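Local coordinates for methionine-R-sulfoxide reductase (Neisseria meningitidis, PDB 3MMH), which reduces the R-form of free methionine sulfoxide back to methionine, using a GAF-type domain to hold the substrate, at residues W49-F54 / L64-F69. Residues are numbered along the deposited sequence; the frame is centred on the assembly and turned at random. Where two conformers were deposited one is given.
Sequences WFWVGF and LVLAPF. With SME (methionine sulfoxide), chain C.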
ATOM      1  N   TRP A  49       1.069  14.010  -1.905  1.00 10.52           N
ATOM      2  CA  TRP A  49       1.307  14.164  -0.505  1.00 10.60           C
ATOM      3  C   TRP A  49       2.441  13.269  -0.092  1.00  9.63           C
ATOM      4  O   TRP A  49       2.667  12.206  -0.616  1.00 11.55           O
ATOM      5  CB  TRP A  49       0.042  13.813   0.300  1.00 10.17           C
ATOM      6  CG  TRP A  49      -1.132  14.698   0.053  1.00 10.01           C
ATOM      7  CD1 TRP A  49      -1.117  16.059  -0.083  1.00 10.83           C
ATOM      8  CD2 TRP A  49      -2.467  14.293  -0.140  1.00  8.94           C
ATOM      9  NE1 TRP A  49      -2.380  16.545  -0.297  1.00 10.15           N
ATOM     10  CE2 TRP A  49      -3.232  15.485  -0.308  1.00  9.97           C
ATOM     11  CE3 TRP A  49      -3.139  13.098  -0.144  1.00  9.94           C
ATOM     12  CZ2 TRP A  49      -4.623  15.452  -0.479  1.00 10.17           C
ATOM     13  CZ3 TRP A  49      -4.516  13.094  -0.311  1.00  9.52           C
ATOM     14  CH2 TRP A  49      -5.269  14.259  -0.485  1.00  9.62           C
ATOM     15  N   PHE A  50       3.133  13.666   0.966  1.00  9.64           N
ATOM     16  CA  PHE A  50       4.231  12.898   1.556  1.00  9.83           C
ATOM     17  C   PHE A  50       3.796  11.478   1.976  1.00  9.34           C
ATOM     18  O   PHE A  50       4.559  10.510   1.742  1.00  9.95           O
ATOM     19  CB  PHE A  50       4.730  13.651   2.802  1.00 11.38           C
ATOM     20  CG  PHE A  50       5.858  13.009   3.518  1.00 12.32           C
ATOM     21  CD1 PHE A  50       7.130  12.899   2.943  1.00 15.47           C
ATOM     22  CD2 PHE A  50       5.668  12.545   4.807  1.00 15.49           C
ATOM     23  CE1 PHE A  50       8.180  12.264   3.610  1.00 17.75           C
ATOM     24  CE2 PHE A  50       6.718  11.932   5.485  1.00 17.65           C
ATOM     25  CZ  PHE A  50       7.952  11.921   4.911  1.00 17.56           C
ATOM     26  N   TRP A  51       2.635  11.327   2.563  1.00  8.92           N
ATOM     27  CA  TRP A  51       2.135  10.074   2.990  1.00  8.14           C
ATOM     28  C   TRP A  51       0.660  10.080   2.845  1.00  8.11           C
ATOM     29  O   TRP A  51      -0.018  11.048   3.220  1.00  9.04           O
ATOM     30  CB  TRP A  51       2.543   9.829   4.469  1.00  9.48           C
ATOM     31  CG  TRP A  51       2.509   8.424   4.981  1.00  8.07           C
ATOM     32  CD1 TRP A  51       3.605   7.595   5.059  1.00  9.08           C
ATOM     33  CD2 TRP A  51       1.379   7.652   5.440  1.00  8.49           C
ATOM     34  NE1 TRP A  51       3.212   6.409   5.571  1.00  9.20           N
ATOM     35  CE2 TRP A  51       1.864   6.399   5.823  1.00  8.77           C
ATOM     36  CE3 TRP A  51       0.021   7.919   5.636  1.00  8.75           C
ATOM     37  CZ2 TRP A  51       1.066   5.398   6.345  1.00  8.90           C
ATOM     38  CZ3 TRP A  51      -0.796   6.952   6.125  1.00  8.95           C
ATOM     39  CH2 TRP A  51      -0.287   5.689   6.472  1.00  9.59           C
ATOM     40  N   VAL A  52       0.070   8.988   2.373  1.00  7.99           N
ATOM     41  CA  VAL A  52      -1.378   8.868   2.329  1.00  8.35           C
ATOM     42  C   VAL A  52      -1.777   7.388   2.418  1.00  6.84           C
ATOM     43  O   VAL A  52      -1.209   6.568   1.688  1.00  8.13           O
ATOM     44  CB  VAL A  52      -2.053   9.559   1.125  1.00  7.96           C
ATOM     45  CG1 VAL A  52      -1.476   9.090  -0.203  1.00 10.42           C
ATOM     46  CG2 VAL A  52      -3.559   9.468   1.177  1.00  9.63           C
ATOM     47  N   GLY A  53      -2.727   7.061   3.254  1.00  7.49           N
ATOM     48  CA  GLY A  53      -3.102   5.687   3.433  1.00  7.38           C
ATOM     49  C   GLY A  53      -4.067   5.464   4.523  1.00  7.71           C
ATOM     50  O   GLY A  53      -4.784   6.420   4.943  1.00  8.87           O
ATOM     51  N   PHE A  54      -4.152   4.253   5.020  1.00  7.68           N
ATOM     52  CA  PHE A  54      -5.214   3.810   5.917  1.00  7.87           C
ATOM     53  C   PHE A  54      -4.669   3.093   7.116  1.00  8.16           C
ATOM     54  O   PHE A  54      -3.681   2.340   7.003  1.00  8.62           O
ATOM     55  CB  PHE A  54      -6.193   2.915   5.176  1.00  8.50           C
ATOM     56  CG  PHE A  54      -6.869   3.604   4.005  1.00  8.64           C
ATOM     57  CD1 PHE A  54      -7.998   4.354   4.198  1.00  8.62           C
ATOM     58  CD2 PHE A  54      -6.280   3.603   2.743  1.00  8.57           C
ATOM     59  CE1 PHE A  54      -8.565   5.010   3.103  1.00  9.11           C
ATOM     60  CE2 PHE A  54      -6.854   4.241   1.654  1.00  8.35           C
ATOM     61  CZ  PHE A  54      -7.992   4.984   1.891  1.00  9.44           C
ATOM     62  N   LEU A  64      -5.642   0.959  16.102  1.00 10.82           N
ATOM     63  CA  LEU A  64      -5.597   1.112  14.658  1.00 10.84           C
ATOM     64  C   LEU A  64      -4.356   0.364  14.158  1.00 11.46           C
ATOM     65  O   LEU A  64      -3.268   0.547  14.717  1.00 13.05           O
ATOM     66  CB  LEU A  64      -5.517   2.558  14.306  1.00 10.51           C
ATOM     67  CG  LEU A  64      -6.814   3.382  14.480  1.00 11.75           C
ATOM     68  CD1 LEU A  64      -6.572   4.861  14.455  1.00 13.36           C
ATOM     69  CD2 LEU A  64      -7.862   2.967  13.401  1.00 12.75           C
ATOM     70  N   VAL A  65      -4.493  -0.437  13.110  1.00 10.19           N
ATOM     71  CA  VAL A  65      -3.451  -1.239  12.520  0.50  9.43           C
ATOM     72  C   VAL A  65      -3.209  -0.777  11.070  1.00  9.18           C
ATOM     73  O   VAL A  65      -4.149  -0.623  10.287  1.00 10.14           O
ATOM     74  CB  VAL A  65      -3.910  -2.704  12.547  0.50  9.96           C
ATOM     75  CG1 VAL A  65      -2.874  -3.621  11.933  0.50 11.65           C
ATOM     76  CG2 VAL A  65      -4.128  -3.151  14.034  0.50  8.39           C
ATOM     77  N   LEU A  66      -1.967  -0.556  10.696  1.00  9.30           N
ATOM     78  CA  LEU A  66      -1.581  -0.070   9.423  1.00  9.91           C
ATOM     79  C   LEU A  66      -2.094  -0.942   8.317  1.00  9.31           C
ATOM     80  O   LEU A  66      -1.980  -2.166   8.365  1.00  9.99           O
ATOM     81  CB  LEU A  66      -0.044   0.008   9.356  1.00 10.76           C
ATOM     82  CG  LEU A  66       0.607   0.607   8.091  1.00 11.02           C
ATOM     83  CD1 LEU A  66       0.163   2.041   7.904  1.00 11.53           C
ATOM     84  CD2 LEU A  66       2.143   0.433   8.331  1.00 13.66           C
ATOM     85  N   ALA A  67      -2.653  -0.339   7.281  1.00  9.10           N
ATOM     86  CA  ALA A  67      -3.245  -0.977   6.115  1.00  8.94           C
ATOM     87  C   ALA A  67      -2.527  -0.420   4.885  1.00  8.49           C
ATOM     88  O   ALA A  67      -1.485   0.213   5.018  1.00  9.24           O
ATOM     89  CB  ALA A  67      -4.757  -0.879   6.183  1.00 11.04           C
ATOM     90  N   PRO A  68      -3.081  -0.498   3.661  1.00  8.15           N
ATOM     91  CA  PRO A  68      -2.350   0.077   2.517  1.00  8.45           C
ATOM     92  C   PRO A  68      -2.057   1.564   2.665  1.00  7.83           C
ATOM     93  O   PRO A  68      -2.895   2.317   3.161  1.00  8.69           O
ATOM     94  CB  PRO A  68      -3.239  -0.257   1.350  1.00  8.24           C
ATOM     95  CG  PRO A  68      -3.908  -1.543   1.704  1.00  9.97           C
ATOM     96  CD  PRO A  68      -4.191  -1.362   3.200  1.00  9.46           C
ATOM     97  N   PHE A  69      -0.929   1.986   2.106  1.00  7.91           N
ATOM     98  CA  PHE A  69      -0.507   3.371   2.110  1.00  7.95           C
ATOM     99  C   PHE A  69       0.594   3.581   1.086  1.00  7.44           C
ATOM    100  O   PHE A  69       1.250   2.617   0.670  1.00  8.54           O
ATOM    101  CB  PHE A  69      -0.023   3.804   3.478  1.00  8.34           C
ATOM    102  CG  PHE A  69       1.343   3.179   3.896  1.00  7.87           C
ATOM    103  CD1 PHE A  69       1.402   1.963   4.494  1.00  8.55           C
ATOM    104  CD2 PHE A  69       2.484   3.893   3.622  1.00  8.53           C
ATOM    105  CE1 PHE A  69       2.634   1.446   4.876  1.00  9.15           C
ATOM    106  CE2 PHE A  69       3.740   3.362   4.027  1.00 10.14           C
ATOM    107  CZ  PHE A  69       3.775   2.162   4.650  1.00  9.44           C
TER
HETATM  108  N   SME C 168       0.580  11.216  12.600  1.00 13.70           N
HETATM  109  CA  SME C 168      -0.351  10.114  12.939  1.00 13.31           C
HETATM  110  CB  SME C 168       0.321   8.725  12.905  1.00 14.55           C
HETATM  111  CG  SME C 168       0.369   8.044  11.527  1.00 14.03           C
HETATM  112  S   SME C 168       1.654   8.654  10.512  1.00 20.21           S
HETATM  113  OE  SME C 168       1.921  10.078  10.433  1.00 26.51           O
HETATM  114  CE  SME C 168       1.344   7.751   9.053  1.00 14.89           C
HETATM  115  C   SME C 168      -1.025  10.386  14.256  1.00 13.49           C
HETATM  116  O   SME C 168      -1.905   9.595  14.623  1.00 13.58           O
HETATM  117  OXT SME C 168      -0.695  11.436  14.929  1.00 14.17           O
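Trp51 and Phe69 lie almost flat against each other, their planes 16° apart but slid apart, so that the five-membered ring of the indole and the phenyl ring have centroids 4.8 Å apart and barely overlap. Trp51 NE1 lies against the flat side of the phenyl ring, 3.3 Å from Phe69 CD2, and Trp51 CZ2 stands over that same face. The benzo ring of Trp51 has Phe69 CB over its face, a CH-pi contact displaced toward the rim. Phe69 CG sits between its own backbone N and carbonyl carbon (chi1 71°), which brings it within 3.3 Å of Trp51 CZ2. On the opposite face of Trp51 the methyl carbon CE of the bound methionine sulfoxide stands over the middle of the ring system, 3.5 Å from Trp51 CE2. The indole is thus a flat partition between substrate and Phe69, and Leu66 CD1 meets its benzo edge in plane, 3.8 Å from Trp51 CZ2. NE1 also makes a weak hydrogen bond to Pro72 O.

The two segments belong to the antiparallel hairpin of strands 51-58 and 63-70 in the GAF-domain sheet, where the second strand turns a corner at Pro68. Gly53 and Phe69 form a non-hydrogen-bonded pair; a CB on Gly53 would fall on Phe69 CB and crowd Pro68 O. Next to it Phe54 N donates to Pro68 O (3.0 Å), while Ala67 N returns a bond to Phe54 O (2.9 Å), its donor tilted 29° from the carbonyl plane. The Phe54 ring turns its edge to Pro68 O. Leu36 of helix 32-47 packs on Phe54, Val33 and Ala37 on Pro68.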